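Long-range contacts in haloalkane dehalogenase (Mycobacterium rhodesiae, PDB 4MJ3), which probably hydrolyses carbon-halogen bonds in haloalkanes, releasing halide and the corresponding alcohol, as a member of the alpha/beta hydrolase fold: residues Val49-Gly54 and Leu74-Ile79; Ile66-Glu71 and Leu290-Val295. All coordinates share one frame; numbering follows the deposited sequence.

In the fold
Both contacts involve one beta-alpha-beta unit: contact 1 pairs its two strands, 48-52 and 75-79, and contact 2 docks the intervening helix 66-71 against the C-terminal helix 282-300. Their centres lie 11 Å apart, with contact 1 about 9 Å and contact 2 about 17 Å from the centre of the chain, so the strand pairing is the more central. Helix 66-71 joins them directly: I66 CG1 meets L51 CD1 at 3.8 Å, L69 CD1 meets V49 CG1 at 4.0 Å, and L74 N is probably hydrogen-bonded to L69 O at 3.1 Å. Strand 48-52 of contact 1 runs into H53-G54, which in this family typically opens the oxyanion-hole loop; contact 2 is helix packing.

Contact 1: residues Val49-Gly54 and Leu74-Ile79; sequences VLLLHG and LRAVAI
The imidazole of H53 is held round its edge. H53 ND1 donates to G54 O at 2.8 Å, in the carbonyl plane on a lone pair, with the acceptor 12° out of the ring plane, and NE2 is hydrogen-bonded to the backbone N of L81. H53 CD2 meets I79 O at 3.4 Å, near the ring plane; water 1 lies at the edge, in plane, while F84 packs on the side chain. With both ring nitrogens engaged, ring rotation is restricted.

Water 1 donates to L51 O and reaches H53 N and I79 O only weakly; water 2 donates to H53 O and, at 2.9 Å, to I79 O. Hydrogen bonds pair the strands directly: V49 N donates to R75 O at 2.8 Å, V77 N to V49 O at 2.9 Å, and L51 N to V77 O at 2.7 Å, each nearly along the C=O axis.

L50, L52, V77 and I79 share one face. With CG anti to the backbone N (chi1 178°), L50 turns CD1 obliquely against I79 CD1 at 3.8 Å and touches V77 CG1. V49, L51, A76 and A78 occupy the other face, where L51 CB and A78 CB meet at 4.1 Å.

The strand axes cross at -26°, parallel neighbours within the mixed central sheet of the alpha/beta hydrolase fold. R75 makes a salt bridge to D40 on adjoining strand 33-41, and strand 117-121 pairs with the far edge of 48-52. Helix 98-112 packs on the L50 and I79 face, and the crossover helix 66-71 on that of V49 and L51.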
loop_
_atom_site.group_PDB
_atom_site.type_symbol
_atom_site.label_atom_id
_atom_site.label_comp_id
_atom_site.label_asym_id
_atom_site.label_seq_id
_atom_site.Cartn_x
_atom_site.Cartn_y
_atom_site.Cartn_z
ATOM N N VAL A 49 10.999 8.183 2.913
ATOM C CA VAL A 49 9.919 7.925 1.968
ATOM C C VAL A 49 9.327 6.576 2.359
ATOM O O VAL A 49 10.017 5.555 2.298
ATOM C CB VAL A 49 10.440 7.878 0.536
ATOM C CG1 VAL A 49 9.300 7.613 -0.443
ATOM C CG2 VAL A 49 11.179 9.176 0.211
ATOM N N LEU A 50 8.076 6.587 2.782
ATOM C CA LEU A 50 7.400 5.369 3.237
ATOM C C LEU A 50 6.557 4.819 2.120
ATOM O O LEU A 50 5.631 5.485 1.642
ATOM C CB LEU A 50 6.535 5.669 4.463
ATOM C CG LEU A 50 5.742 4.490 5.011
ATOM C CD1 LEU A 50 6.647 3.368 5.485
ATOM C CD2 LEU A 50 4.882 5.003 6.147
ATOM N N LEU A 51 6.860 3.583 1.715
ATOM C CA LEU A 51 6.257 2.951 0.556
ATOM C C LEU A 51 5.286 1.872 0.998
ATOM O O LEU A 51 5.702 0.853 1.542
ATOM C CB LEU A 51 7.349 2.311 -0.310
ATOM C CG LEU A 51 8.493 3.238 -0.741
ATOM C CD1 LEU A 51 9.669 2.439 -1.277
ATOM C CD2 LEU A 51 8.015 4.241 -1.767
ATOM N N LEU A 52 3.995 2.108 0.788
ATOM C CA LEU A 52 2.976 1.167 1.235
ATOM C C LEU A 52 2.286 0.479 0.072
ATOM O O LEU A 52 1.805 1.134 -0.860
ATOM C CB LEU A 52 1.941 1.863 2.130
ATOM C CG LEU A 52 2.485 2.519 3.408
ATOM C CD1 LEU A 52 1.323 3.000 4.283
ATOM C CD2 LEU A 52 3.402 1.595 4.195
ATOM N N HIS A 53 2.281 -0.846 0.129
ATOM C CA HIS A 53 1.663 -1.693 -0.871
ATOM C C HIS A 53 0.263 -2.045 -0.410
ATOM O O HIS A 53 -0.113 -1.819 0.744
ATOM C CB HIS A 53 2.470 -2.975 -1.018
ATOM C CG HIS A 53 2.229 -3.949 0.089
ATOM N ND1 HIS A 53 1.190 -4.845 0.071
ATOM C CD2 HIS A 53 2.828 -4.097 1.294
ATOM C CE1 HIS A 53 1.184 -5.536 1.193
ATOM N NE2 HIS A 53 2.169 -5.107 1.948
ATOM N N GLY A 54 -0.512 -2.611 -1.329
ATOM C CA GLY A 54 -1.847 -3.067 -1.020
ATOM C C GLY A 54 -2.084 -4.518 -1.382
ATOM O O GLY A 54 -1.213 -5.375 -1.256
ATOM N N LEU A 74 17.589 9.716 -0.510
ATOM C CA LEU A 74 16.443 9.526 0.381
ATOM C C LEU A 74 16.553 8.188 1.103
ATOM O O LEU A 74 17.300 7.295 0.687
ATOM C CB LEU A 74 15.140 9.593 -0.427
ATOM C CG LEU A 74 15.008 10.879 -1.264
ATOM C CD1 LEU A 74 13.822 10.794 -2.205
ATOM C CD2 LEU A 74 14.901 12.083 -0.339
ATOM N N ARG A 75 15.803 8.061 2.195
ATOM C CA ARG A 75 15.713 6.815 2.942
ATOM C C ARG A 75 14.380 6.147 2.611
ATOM O O ARG A 75 13.316 6.655 2.958
ATOM C CB ARG A 75 15.814 7.099 4.435
ATOM C CG ARG A 75 15.702 5.873 5.324
ATOM C CD ARG A 75 15.903 6.241 6.779
ATOM N NE ARG A 75 15.438 5.172 7.661
ATOM C CZ ARG A 75 14.942 5.356 8.879
ATOM N NH1 ARG A 75 14.794 6.576 9.384
ATOM N NH2 ARG A 75 14.580 4.310 9.606
ATOM N N ALA A 76 14.448 4.975 1.989
ATOM C CA ALA A 76 13.269 4.265 1.565
ATOM C C ALA A 76 12.907 3.204 2.604
ATOM O O ALA A 76 13.709 2.327 2.922
ATOM C CB ALA A 76 13.504 3.615 0.209
ATOM N N VAL A 77 11.678 3.286 3.095
ATOM C CA VAL A 77 11.156 2.328 4.035
ATOM C C VAL A 77 9.881 1.740 3.440
ATOM O O VAL A 77 9.012 2.480 2.983
ATOM C CB VAL A 77 10.872 3.001 5.389
ATOM C CG1 VAL A 77 10.304 1.997 6.367
ATOM C CG2 VAL A 77 12.155 3.633 5.912
ATOM N N ALA A 78 9.799 0.412 3.381
ATOM C CA ALA A 78 8.620 -0.266 2.836
ATOM C C ALA A 78 8.168 -1.306 3.852
ATOM O O ALA A 78 8.990 -2.078 4.356
ATOM C CB ALA A 78 8.950 -0.941 1.510
ATOM N N ILE A 79 6.875 -1.331 4.165
ATOM C CA ILE A 79 6.393 -2.205 5.233
ATOM C C ILE A 79 5.350 -3.166 4.665
ATOM O O ILE A 79 4.452 -2.736 3.974
ATOM C CB ILE A 79 5.752 -1.358 6.364
ATOM C CG1 ILE A 79 6.765 -0.364 6.937
ATOM C CG2 ILE A 79 5.186 -2.262 7.459
ATOM C CD1 ILE A 79 6.196 0.587 7.962
HETATM O O HOH W 1 5.352 -1.828 0.854
HETATM O O HOH W 2 2.013 -1.451 2.983
#

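Contact 2: residues Ile66-Glu71 and Leu290-Val295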
loop_
_atom_site.group_PDB
_atom_site.type_symbol
_atom_site.label_atom_id
_atom_site.label_comp_id
_atom_site.label_asym_id
_atom_site.label_seq_id
_atom_site.Cartn_x
_atom_site.Cartn_y
_atom_site.Cartn_z
ATOM N N ILE A 66 12.911 1.571 -5.105
ATOM C CA ILE A 66 13.850 1.747 -4.011
ATOM C C ILE A 66 15.247 2.254 -4.455
ATOM O O ILE A 66 15.736 3.220 -3.874
ATOM C CB ILE A 66 13.929 0.482 -3.121
ATOM C CG1 ILE A 66 12.617 0.308 -2.356
ATOM C CG2 ILE A 66 15.100 0.578 -2.155
ATOM C CD1 ILE A 66 12.397 -1.076 -1.798
ATOM N N PRO A 67 15.884 1.634 -5.474
ATOM C CA PRO A 67 17.207 2.113 -5.865
ATOM C C PRO A 67 17.243 3.562 -6.349
ATOM O O PRO A 67 18.211 4.257 -6.102
ATOM C CB PRO A 67 17.616 1.153 -6.986
ATOM C CG PRO A 67 16.836 -0.089 -6.726
ATOM C CD PRO A 67 15.519 0.413 -6.220
ATOM N N VAL A 68 16.188 4.009 -7.016
ATOM C CA VAL A 68 16.079 5.400 -7.481
ATOM C C VAL A 68 16.013 6.362 -6.284
ATOM O O VAL A 68 16.718 7.362 -6.246
ATOM C CB VAL A 68 14.828 5.595 -8.361
ATOM C CG1 VAL A 68 14.653 7.054 -8.753
ATOM C CG2 VAL A 68 14.920 4.709 -9.601
ATOM N N LEU A 69 15.214 6.008 -5.291
ATOM C CA LEU A 69 15.051 6.835 -4.098
ATOM C C LEU A 69 16.371 6.903 -3.329
ATOM O O LEU A 69 16.805 7.970 -2.907
ATOM C CB LEU A 69 13.919 6.269 -3.222
ATOM C CG LEU A 69 12.536 6.264 -3.881
ATOM C CD1 LEU A 69 11.552 5.494 -3.026
ATOM C CD2 LEU A 69 12.014 7.673 -4.151
ATOM N N VAL A 70 17.027 5.758 -3.182
ATOM C CA VAL A 70 18.303 5.677 -2.474
ATOM C C VAL A 70 19.401 6.474 -3.180
ATOM O O VAL A 70 20.158 7.200 -2.530
ATOM C CB VAL A 70 18.732 4.201 -2.311
ATOM C CG1 VAL A 70 20.186 4.091 -1.844
ATOM C CG2 VAL A 70 17.789 3.492 -1.340
ATOM N N GLU A 71 19.481 6.357 -4.503
ATOM C CA GLU A 71 20.487 7.102 -5.269
ATOM C C GLU A 71 20.267 8.615 -5.146
ATOM O O GLU A 71 21.229 9.388 -5.160
ATOM C CB GLU A 71 20.466 6.672 -6.726
ATOM C CG GLU A 71 21.645 7.222 -7.537
ATOM C CD GLU A 71 21.437 8.600 -8.139
ATOM O OE1 GLU A 71 20.339 9.207 -8.051
ATOM O OE2 GLU A 71 22.428 9.069 -8.730
ATOM N N LEU A 290 7.780 6.561 -11.685
ATOM C CA LEU A 290 7.078 7.003 -10.484
ATOM C C LEU A 290 8.084 7.460 -9.420
ATOM O O LEU A 290 7.896 8.504 -8.807
ATOM C CB LEU A 290 6.137 5.924 -9.933
ATOM C CG LEU A 290 5.361 6.308 -8.664
ATOM C CD1 LEU A 290 4.509 7.548 -8.869
ATOM C CD2 LEU A 290 4.507 5.137 -8.200
ATOM N N ALA A 291 9.180 6.720 -9.256
ATOM C CA ALA A 291 10.206 7.102 -8.288
ATOM C C ALA A 291 10.844 8.443 -8.652
ATOM O O ALA A 291 11.065 9.266 -7.771
ATOM C CB ALA A 291 11.267 6.027 -8.157
ATOM N N GLU A 292 11.100 8.670 -9.934
ATOM C CA GLU A 292 11.621 9.960 -10.394
ATOM C C GLU A 292 10.642 11.104 -10.084
ATOM O O GLU A 292 11.067 12.177 -9.648
ATOM C CB GLU A 292 11.975 9.935 -11.888
ATOM C CG GLU A 292 13.205 9.068 -12.242
ATOM C CD GLU A 292 14.537 9.639 -11.762
ATOM O OE1 GLU A 292 14.543 10.707 -11.110
ATOM O OE2 GLU A 292 15.598 9.022 -12.039
ATOM N N ALA A 293 9.350 10.866 -10.271
ATOM C CA ALA A 293 8.329 11.859 -9.912
ATOM C C ALA A 293 8.354 12.161 -8.407
ATOM O O ALA A 293 8.222 13.316 -8.010
ATOM C CB ALA A 293 6.947 11.408 -10.345
ATOM N N VAL A 294 8.545 11.130 -7.575
ATOM C CA VAL A 294 8.642 11.329 -6.129
ATOM C C VAL A 294 9.871 12.168 -5.750
ATOM O O VAL A 294 9.759 13.087 -4.945
ATOM C CB VAL A 294 8.668 9.980 -5.372
ATOM C CG1 VAL A 294 8.975 10.207 -3.905
ATOM C CG2 VAL A 294 7.342 9.254 -5.550
ATOM N N VAL A 295 11.012 11.886 -6.380
ATOM C CA VAL A 295 12.239 12.625 -6.104
ATOM C C VAL A 295 12.034 14.095 -6.476
ATOM O O VAL A 295 12.343 14.980 -5.693
ATOM C CB VAL A 295 13.452 12.061 -6.855
ATOM C CG1 VAL A 295 14.652 12.981 -6.688
ATOM C CG2 VAL A 295 13.776 10.665 -6.349
#
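Apolar contacts carry this helix pair, supplied from the 66-71 helix by V68 and L69. V68 points at its partner: V68 CG1, anti to the backbone N (chi1 176°), rests 3.6 Å from A291 CB, and V68 CB stands equally close to the same methyl. The CA atoms of V68 and A291 are the nearest across the segments at 6.2 Å. L69 works through one branch. Its CB leaves the helix to the side, but with CG anti to the carbonyl carbon (chi1 -62°) and chi2 extended, L69 CD2 reaches across to meet V294 CG1 obliquely at 4.0 Å and V295 CG2 at 4.1 Å, with A291 O also in van der Waals range. L69 CD2 thus touches A291, V294 and V295, the i, i+3, i+4 spacing of one face of a helix.

The axes approach to 8.9 Å and run roughly parallel, 27° apart. In the alpha/beta hydrolase fold the helix after the third strand and the C-terminal helix pack on the same side of the central sheet; this contact joins them. I66 and L69 also touch L51 of strand 48-52, so L69 packs on the sheet and on the neighbouring helix at once.

Polar groups appear at the margin. The bent chain of E292 crosses V68 at about a right angle and brings E292 OE2 to 3.9 Å from V68 CG1, a van der Waals contact. E71 OE1 remains 6.2 Å from E292 OE2, and the two like charges might disfavour a closer approach. R288, one turn earlier on the C-terminal helix, also touches V68.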